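Anti-sigma-D factor RsdA (Mycobacterium tuberculosis, PDB 3VEP) probably acts as an anti-sigma factor that holds the ECF sigma factor SigD inactive until regulated intramembrane proteolysis releases it. Local coordinates at residues Leu24-Ala28 against Glu29-Val33; Phe35-Pro38 against Arg39-Ala42; Gly48-Arg51 against Asp52-Trp56. All coordinates share one frame; numbering follows the deposited sequence.

Contact 1. Residues Leu24-Ala28 against Glu29-Val33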
loop_
_atom_site.group_PDB
_atom_site.type_symbol
_atom_site.label_atom_id
_atom_site.label_comp_id
_atom_site.label_asym_id
_atom_site.label_seq_id
_atom_site.Cartn_x
_atom_site.Cartn_y
_atom_site.Cartn_z
ATOM N N LEU A 24 1.893 -6.010 3.108
ATOM C CA LEU A 24 0.582 -5.857 2.476
ATOM C C LEU A 24 -0.436 -6.946 2.923
ATOM O O LEU A 24 -1.622 -6.642 3.094
ATOM C CB LEU A 24 0.701 -5.790 0.954
ATOM C CG LEU A 24 1.501 -4.578 0.431
ATOM C CD1 LEU A 24 1.579 -4.570 -1.070
ATOM C CD2 LEU A 24 0.924 -3.233 0.887
ATOM N N ASP A 25 0.019 -8.186 3.129
ATOM C CA ASP A 25 -0.894 -9.240 3.565
ATOM C C ASP A 25 -1.410 -8.925 4.969
ATOM O O ASP A 25 -2.571 -9.201 5.277
ATOM C CB ASP A 25 -0.228 -10.629 3.595
ATOM C CG ASP A 25 -0.088 -11.279 2.201
ATOM O OD1 ASP A 25 -0.698 -10.791 1.226
ATOM O OD2 ASP A 25 0.654 -12.295 2.090
ATOM N N ALA A 26 -0.551 -8.359 5.820
ATOM C CA ALA A 26 -0.944 -7.982 7.176
ATOM C C ALA A 26 -1.879 -6.782 7.148
ATOM O O ALA A 26 -2.888 -6.747 7.853
ATOM C CB ALA A 26 0.261 -7.690 8.018
ATOM N N LEU A 27 -1.540 -5.794 6.328
ATOM C CA LEU A 27 -2.423 -4.654 6.142
ATOM C C LEU A 27 -3.806 -5.132 5.744
ATOM O O LEU A 27 -4.796 -4.635 6.234
ATOM C CB LEU A 27 -1.871 -3.708 5.084
ATOM C CG LEU A 27 -0.749 -2.847 5.700
ATOM C CD1 LEU A 27 0.072 -2.044 4.674
ATOM C CD2 LEU A 27 -1.226 -1.961 6.847
ATOM N N ALA A 28 -3.859 -6.101 4.847
ATOM C CA ALA A 28 -5.111 -6.524 4.243
ATOM C C ALA A 28 -6.005 -7.236 5.257
ATOM O O ALA A 28 -7.224 -7.144 5.187
ATOM C CB ALA A 28 -4.853 -7.429 3.064
ATOM N N GLU A 29 -5.384 -7.956 6.175
ATOM C CA GLU A 29 -6.082 -8.683 7.220
ATOM C C GLU A 29 -6.294 -7.808 8.440
ATOM O O GLU A 29 -6.704 -8.287 9.487
ATOM C CB GLU A 29 -5.252 -9.869 7.663
ATOM C CG GLU A 29 -5.140 -10.978 6.684
ATOM C CD GLU A 29 -4.193 -12.042 7.182
ATOM O OE1 GLU A 29 -3.180 -11.670 7.832
ATOM O OE2 GLU A 29 -4.471 -13.240 6.938
ATOM N N ARG A 30 -5.969 -6.535 8.299
ATOM C CA ARG A 30 -6.067 -5.599 9.406
ATOM C C ARG A 30 -5.225 -5.991 10.650
ATOM O O ARG A 30 -5.523 -5.622 11.761
ATOM C CB ARG A 30 -7.540 -5.332 9.727
ATOM C CG ARG A 30 -8.376 -4.855 8.518
ATOM C CD ARG A 30 -9.570 -3.965 8.939
ATOM N NE ARG A 30 -9.787 -4.156 10.356
ATOM C CZ ARG A 30 -9.698 -3.232 11.292
ATOM N NH1 ARG A 30 -9.458 -1.964 10.997
ATOM N NH2 ARG A 30 -9.894 -3.598 12.538
ATOM N N GLU A 31 -4.143 -6.721 10.437
ATOM C CA GLU A 31 -3.206 -7.088 11.498
ATOM C C GLU A 31 -2.278 -5.921 11.864
ATOM O O GLU A 31 -1.559 -5.411 11.006
ATOM C CB GLU A 31 -2.338 -8.234 11.001
ATOM C CG GLU A 31 -1.463 -8.880 12.040
ATOM C CD GLU A 31 -0.545 -9.941 11.443
ATOM O OE1 GLU A 31 -1.061 -10.851 10.754
ATOM O OE2 GLU A 31 0.696 -9.862 11.644
ATOM N N GLU A 32 -2.294 -5.502 13.127
ATOM C CA GLU A 32 -1.435 -4.417 13.605
ATOM C C GLU A 32 0.005 -4.897 13.761
ATOM O O GLU A 32 0.283 -5.795 14.565
ATOM C CB GLU A 32 -1.933 -3.882 14.956
ATOM C CG GLU A 32 -3.399 -3.403 14.984
ATOM C CD GLU A 32 -3.650 -2.154 14.132
ATOM O OE1 GLU A 32 -3.037 -1.099 14.421
ATOM O OE2 GLU A 32 -4.469 -2.233 13.181
ATOM N N VAL A 33 0.919 -4.301 12.995
ATOM C CA VAL A 33 2.331 -4.651 13.086
ATOM C C VAL A 33 3.157 -3.519 13.709
ATOM O O VAL A 33 2.892 -2.319 13.498
ATOM C CB VAL A 33 2.907 -5.035 11.716
ATOM C CG1 VAL A 33 4.414 -5.351 11.815
ATOM C CG2 VAL A 33 2.138 -6.204 11.151
#
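The methyl group of Ala26 is met by two side chains of the chain that turns back over it: CB lies 3.9 Å from Val33 CG2 and 4.0 Å from Glu31 CB. The pair with Val33 is apolar, and Glu31 meets the methyl through its CB alone. That root of the Glu31 side chain is set by a first torsion that puts CG anti to the backbone N (chi1 -171°), and the chain runs on extended towards its carboxylate. Val33 offers only the branch beside its own backbone N. Beside them the aliphatic part of Glu29 lies against the carbonyl of Asp25, with Glu29 CG 3.4 Å from Asp25 O.

Beneath these side chains the backbone closes helix 13-28 in a Schellman motif. Glu31 N reaches back to Ala26 O at 2.9 Å, and inside that loop Arg30 N bonds to Leu27 O at 3.0 Å, the second donor standing well above the carbonyl plane. Arg30 is the C-prime residue, its positive phi (58°) placing it in the left-handed conformation that lets the chain leave the helix. The contact between Ala26 and Glu31 thus joins the same two residues as the outer bond of the motif. Glu29 N still makes the ordinary helical bond to Asp25 O at 3.2 Å, and adds only a weak one to Ala26 O.

Further out, helix 38-55 completes the helix end: its polar side chains bond to the last carbonyls, and the side chain of Leu27 packs on Leu47. Asp25, on the helix flank, is paired through OD1 with a basic side chain of the other protein in the complex, presumably the sigma factor.

Contact 2. Residues Phe35-Pro38 against Arg39-Ala42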
loop_
_atom_site.group_PDB
_atom_site.type_symbol
_atom_site.label_atom_id
_atom_site.label_comp_id
_atom_site.label_asym_id
_atom_site.label_seq_id
_atom_site.Cartn_x
_atom_site.Cartn_y
_atom_site.Cartn_z
ATOM N N PHE A 35 6.658 -1.668 13.760
ATOM C CA PHE A 35 7.886 -1.491 13.001
ATOM C C PHE A 35 8.929 -0.819 13.859
ATOM O O PHE A 35 8.601 -0.021 14.744
ATOM C CB PHE A 35 7.659 -0.680 11.724
ATOM C CG PHE A 35 6.835 -1.390 10.708
ATOM C CD1 PHE A 35 7.392 -2.363 9.908
ATOM C CD2 PHE A 35 5.489 -1.100 10.564
ATOM C CE1 PHE A 35 6.628 -3.038 8.980
ATOM C CE2 PHE A 35 4.725 -1.765 9.636
ATOM C CZ PHE A 35 5.301 -2.740 8.842
ATOM N N ALA A 36 10.186 -1.161 13.590
ATOM C CA ALA A 36 11.328 -0.479 14.209
ATOM C C ALA A 36 11.391 1.002 13.812
ATOM O O ALA A 36 11.346 1.882 14.672
ATOM C CB ALA A 36 12.627 -1.186 13.859
ATOM N N ASP A 37 11.454 1.257 12.506
ATOM C CA ASP A 37 11.474 2.615 11.967
ATOM C C ASP A 37 10.094 3.252 12.056
ATOM O O ASP A 37 9.154 2.754 11.459
ATOM C CB ASP A 37 11.954 2.583 10.508
ATOM C CG ASP A 37 12.173 3.964 9.913
ATOM O OD1 ASP A 37 11.762 4.972 10.511
ATOM O OD2 ASP A 37 12.743 4.037 8.806
ATOM N N PRO A 38 9.992 4.367 12.795
ATOM C CA PRO A 38 8.735 5.067 13.113
ATOM C C PRO A 38 8.031 5.524 11.854
ATOM O O PRO A 38 6.819 5.733 11.872
ATOM C CB PRO A 38 9.197 6.307 13.901
ATOM C CG PRO A 38 10.569 5.985 14.390
ATOM C CD PRO A 38 11.166 5.022 13.398
ATOM N N ARG A 39 8.792 5.695 10.780
ATOM C CA ARG A 39 8.233 6.147 9.518
ATOM C C ARG A 39 7.436 5.029 8.888
ATOM O O ARG A 39 6.362 5.270 8.361
ATOM C CB ARG A 39 9.347 6.586 8.573
ATOM C CG ARG A 39 10.197 7.718 9.104
ATOM C CD ARG A 39 11.172 8.230 8.073
ATOM N NE ARG A 39 11.844 9.450 8.525
ATOM C CZ ARG A 39 12.814 10.080 7.865
ATOM N NH1 ARG A 39 13.233 9.601 6.708
ATOM N NH2 ARG A 39 13.351 11.195 8.362
ATOM N N ASP A 40 7.984 3.816 8.924
ATOM C CA ASP A 40 7.206 2.610 8.648
ATOM C C ASP A 40 5.902 2.634 9.455
ATOM O O ASP A 40 4.824 2.608 8.869
ATOM C CB ASP A 40 8.001 1.350 8.990
ATOM C CG ASP A 40 9.251 1.193 8.130
ATOM O OD1 ASP A 40 9.272 1.752 7.014
ATOM O OD2 ASP A 40 10.207 0.507 8.557
ATOM N N ASP A 41 6.006 2.714 10.787
ATOM C CA ASP A 41 4.824 2.782 11.645
ATOM C C ASP A 41 3.856 3.798 11.088
ATOM O O ASP A 41 2.664 3.541 11.041
ATOM C CB ASP A 41 5.156 3.125 13.120
ATOM C CG ASP A 41 5.673 1.923 13.904
ATOM O OD1 ASP A 41 5.097 0.833 13.754
ATOM O OD2 ASP A 41 6.664 2.054 14.657
ATOM N N ALA A 42 4.368 4.945 10.646
ATOM C CA ALA A 42 3.483 6.050 10.267
ATOM C C ALA A 42 2.742 5.698 8.993
ATOM O O ALA A 42 1.523 5.908 8.878
ATOM C CB ALA A 42 4.265 7.359 10.083
#
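Phe35 and Asp41 meet because the Asp41 side chain folds back beside its own backbone N (chi1 -79°), which carries the carboxylate off the first helical turn to the incoming loop. Asp37 takes the other course: its CG stands anti to the backbone N (chi1 -173°), and OD1 is thereby brought over the start of the helix, within bonding distance of Arg39 N.

The two carboxylates do different work. Asp41 OD1 accepts a nearly straight bond from Phe35 N at 2.9 Å, on its syn side and somewhat out of plane, so a side chain in the first helical turn holds the backbone of the loop. The same oxygen lies at the edge of the Phe35 ring, near the ring plane. Asp37 OD1, by contrast, is met from above its carboxylate plane, 53° out of it, by Arg39 N at 3.1 Å. The methylene groups of Arg39 then run out past this oxygen, with CG 3.5 Å from Asp37 OD1, before the extended chain leads away.

Asp40 touches both Phe35 and Asp37. Its CB meets Phe35 CB at 3.4 Å and comes equally near the root of the ring, approaching it obliquely, while its OD2 lies 3.3 Å from Asp37 CB. The Asp40 carboxylate has its main partner elsewhere, a basic side chain of the other protein, bound through OD1; that charge probably eases the proximity of the Asp37 carboxylate.

Regular helical bonding sets in at once, Asp41 N to Asp37 O at 3.2 Å and Ala42 N to Pro38 O at 2.9 Å. Asp37 is the N-cap of helix 38-55, its side chain closing an Asx turn over Arg39 N, with a proline directly after the cap, where the ring costs the helix no bond.

Contact 3. Residues Gly48-Arg51 against Asp52-Trp56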
loop_
_atom_site.group_PDB
_atom_site.type_symbol
_atom_site.label_atom_id
_atom_site.label_comp_id
_atom_site.label_asym_id
_atom_site.label_seq_id
_atom_site.Cartn_x
_atom_site.Cartn_y
_atom_site.Cartn_z
ATOM N N GLY A 48 -3.671 1.849 6.920
ATOM C CA GLY A 48 -4.745 1.166 7.604
ATOM C C GLY A 48 -5.974 2.058 7.679
ATOM O O GLY A 48 -7.107 1.608 7.391
ATOM N N GLN A 49 -5.771 3.328 8.049
ATOM C CA GLN A 49 -6.912 4.228 8.185
ATOM C C GLN A 49 -7.612 4.366 6.841
ATOM O O GLN A 49 -8.837 4.408 6.746
ATOM C CB GLN A 49 -6.506 5.594 8.745
ATOM C CG GLN A 49 -7.697 6.483 9.082
ATOM C CD GLN A 49 -8.776 5.748 9.911
ATOM O OE1 GLN A 49 -9.881 5.442 9.418
ATOM N NE2 GLN A 49 -8.447 5.456 11.173
ATOM N N TRP A 50 -6.800 4.388 5.801
ATOM C CA TRP A 50 -7.251 4.605 4.439
ATOM C C TRP A 50 -8.000 3.386 3.928
ATOM O O TRP A 50 -9.046 3.505 3.308
ATOM C CB TRP A 50 -6.023 4.924 3.594
ATOM C CG TRP A 50 -6.186 4.855 2.126
ATOM C CD1 TRP A 50 -6.770 5.791 1.313
ATOM C CD2 TRP A 50 -5.688 3.824 1.265
ATOM N NE1 TRP A 50 -6.676 5.391 -0.003
ATOM C CE2 TRP A 50 -6.026 4.184 -0.060
ATOM C CE3 TRP A 50 -5.006 2.622 1.486
ATOM C CZ2 TRP A 50 -5.705 3.385 -1.159
ATOM C CZ3 TRP A 50 -4.682 1.830 0.392
ATOM C CH2 TRP A 50 -5.029 2.215 -0.913
ATOM N N ARG A 51 -7.438 2.218 4.210
ATOM C CA ARG A 51 -8.064 0.923 4.011
ATOM C C ARG A 51 -9.448 0.936 4.652
ATOM O O ARG A 51 -10.445 0.609 4.008
ATOM C CB ARG A 51 -7.195 -0.166 4.682
ATOM C CG ARG A 51 -7.738 -1.613 4.645
ATOM C CD ARG A 51 -7.177 -2.482 5.789
ATOM N NE ARG A 51 -7.318 -1.844 7.095
ATOM C CZ ARG A 51 -6.402 -1.845 8.057
ATOM N NH1 ARG A 51 -5.230 -2.451 7.905
ATOM N NH2 ARG A 51 -6.654 -1.204 9.187
ATOM N N ASP A 52 -9.506 1.316 5.923
ATOM C CA ASP A 52 -10.778 1.362 6.636
ATOM C C ASP A 52 -11.814 2.277 5.958
ATOM O O ASP A 52 -12.908 1.809 5.578
ATOM C CB ASP A 52 -10.574 1.660 8.134
ATOM C CG ASP A 52 -9.952 0.464 8.899
ATOM O OD1 ASP A 52 -9.710 -0.607 8.302
ATOM O OD2 ASP A 52 -9.721 0.561 10.115
ATOM N N ASP A 53 -11.461 3.554 5.767
ATOM C CA ASP A 53 -12.381 4.536 5.179
ATOM C C ASP A 53 -12.948 4.047 3.862
ATOM O O ASP A 53 -14.133 4.180 3.600
ATOM C CB ASP A 53 -11.691 5.881 4.926
ATOM C CG ASP A 53 -11.125 6.512 6.193
ATOM O OD1 ASP A 53 -11.497 6.067 7.311
ATOM O OD2 ASP A 53 -10.311 7.465 6.056
ATOM N N LEU A 54 -12.084 3.493 3.030
ATOM C CA LEU A 54 -12.448 3.082 1.692
ATOM C C LEU A 54 -13.268 1.802 1.671
ATOM O O LEU A 54 -13.945 1.511 0.682
ATOM C CB LEU A 54 -11.197 2.876 0.838
ATOM C CG LEU A 54 -10.463 4.074 0.230
ATOM C CD1 LEU A 54 -9.463 3.564 -0.824
ATOM C CD2 LEU A 54 -11.438 5.043 -0.401
ATOM N N ARG A 55 -13.174 1.017 2.739
ATOM C CA ARG A 55 -13.971 -0.194 2.839
ATOM C C ARG A 55 -15.331 0.231 3.360
ATOM O O ARG A 55 -16.367 -0.385 3.091
ATOM C CB ARG A 55 -13.314 -1.191 3.807
ATOM C CG ARG A 55 -12.416 -2.234 3.141
ATOM C CD ARG A 55 -11.627 -2.975 4.206
ATOM N NE ARG A 55 -10.476 -3.709 3.677
ATOM C CZ ARG A 55 -9.825 -4.669 4.345
ATOM N NH1 ARG A 55 -10.206 -5.028 5.564
ATOM N NH2 ARG A 55 -8.797 -5.281 3.793
ATOM N N TRP A 56 -15.296 1.326 4.103
ATOM C CA TRP A 56 -16.409 1.771 4.909
ATOM C C TRP A 56 -17.482 2.424 4.062
ATOM O O TRP A 56 -17.380 3.596 3.711
ATOM C CB TRP A 56 -15.900 2.757 5.945
ATOM C CG TRP A 56 -16.789 2.888 7.105
ATOM C CD1 TRP A 56 -18.117 3.210 7.088
ATOM C CD2 TRP A 56 -16.435 2.704 8.481
ATOM N NE1 TRP A 56 -18.609 3.243 8.368
ATOM C CE2 TRP A 56 -17.598 2.940 9.243
ATOM C CE3 TRP A 56 -15.253 2.366 9.141
ATOM C CZ2 TRP A 56 -17.610 2.839 10.638
ATOM C CZ3 TRP A 56 -15.263 2.268 10.527
ATOM C CH2 TRP A 56 -16.433 2.503 11.261
#
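The indole of Trp50 carries Leu54 on one face: the methyl CD1 sits 3.2 Å above the ring plane, towards the rim, and 3.4 Å from Trp50 NE1. One residue further along, the Arg51 and Arg55 pair repeats the i to i+4 spacing: the guanidinium of Arg55 has Arg51 CG over one face, 3.5 Å from its plane. The guanidinium of Arg51 in turn lies across Gly48 CA, and at its edge is the carboxylate of Asp52.

That edge makes the salt bridge. Arg51 grips a single oxygen side-on, NE to Asp52 OD1 at 3.0 Å and NH2 to Asp52 OD1 at 3.2 Å. Both donors reach the oxygen from the same face of the carboxylate, which is turned 44° from the guanidinium. The bend at chi3 of Arg51 (51°) folds its head back alongside Asp52.

All of this is carried by regular helical bonds, such as Asp53 N to Gln49 O at 2.9 Å. Arg51 NH1 goes on to Leu27 O and Asp52 OD2 to Arg30, while Arg55 bonds Ala28 O and the backbone of the other protein; the last turns of helix 38-55 are thus tied to the C-terminal end of helix 13-28.

How the contacts relate
In this N-terminal piece of the full anti-sigma factor, predicted to be cytoplasmic, helix 13-28 ends in contact 1, where the chain reverses; a short loop leads to contact 2, which opens helix 38-55, and contact 3 lies at the far end of that same helix. The three follow in series, none nested in or crossing another. Contact 1 touches both others: lightly contact 2, where Val33 approaches Asp41, and more firmly contact 3, through polar bonds between the two helix ends. Contacts 2 and 3 stay apart, about 7 Å between nearest atoms. The second helix therefore returns past the end of the first, forming two helices of what is probably the sigma-binding region.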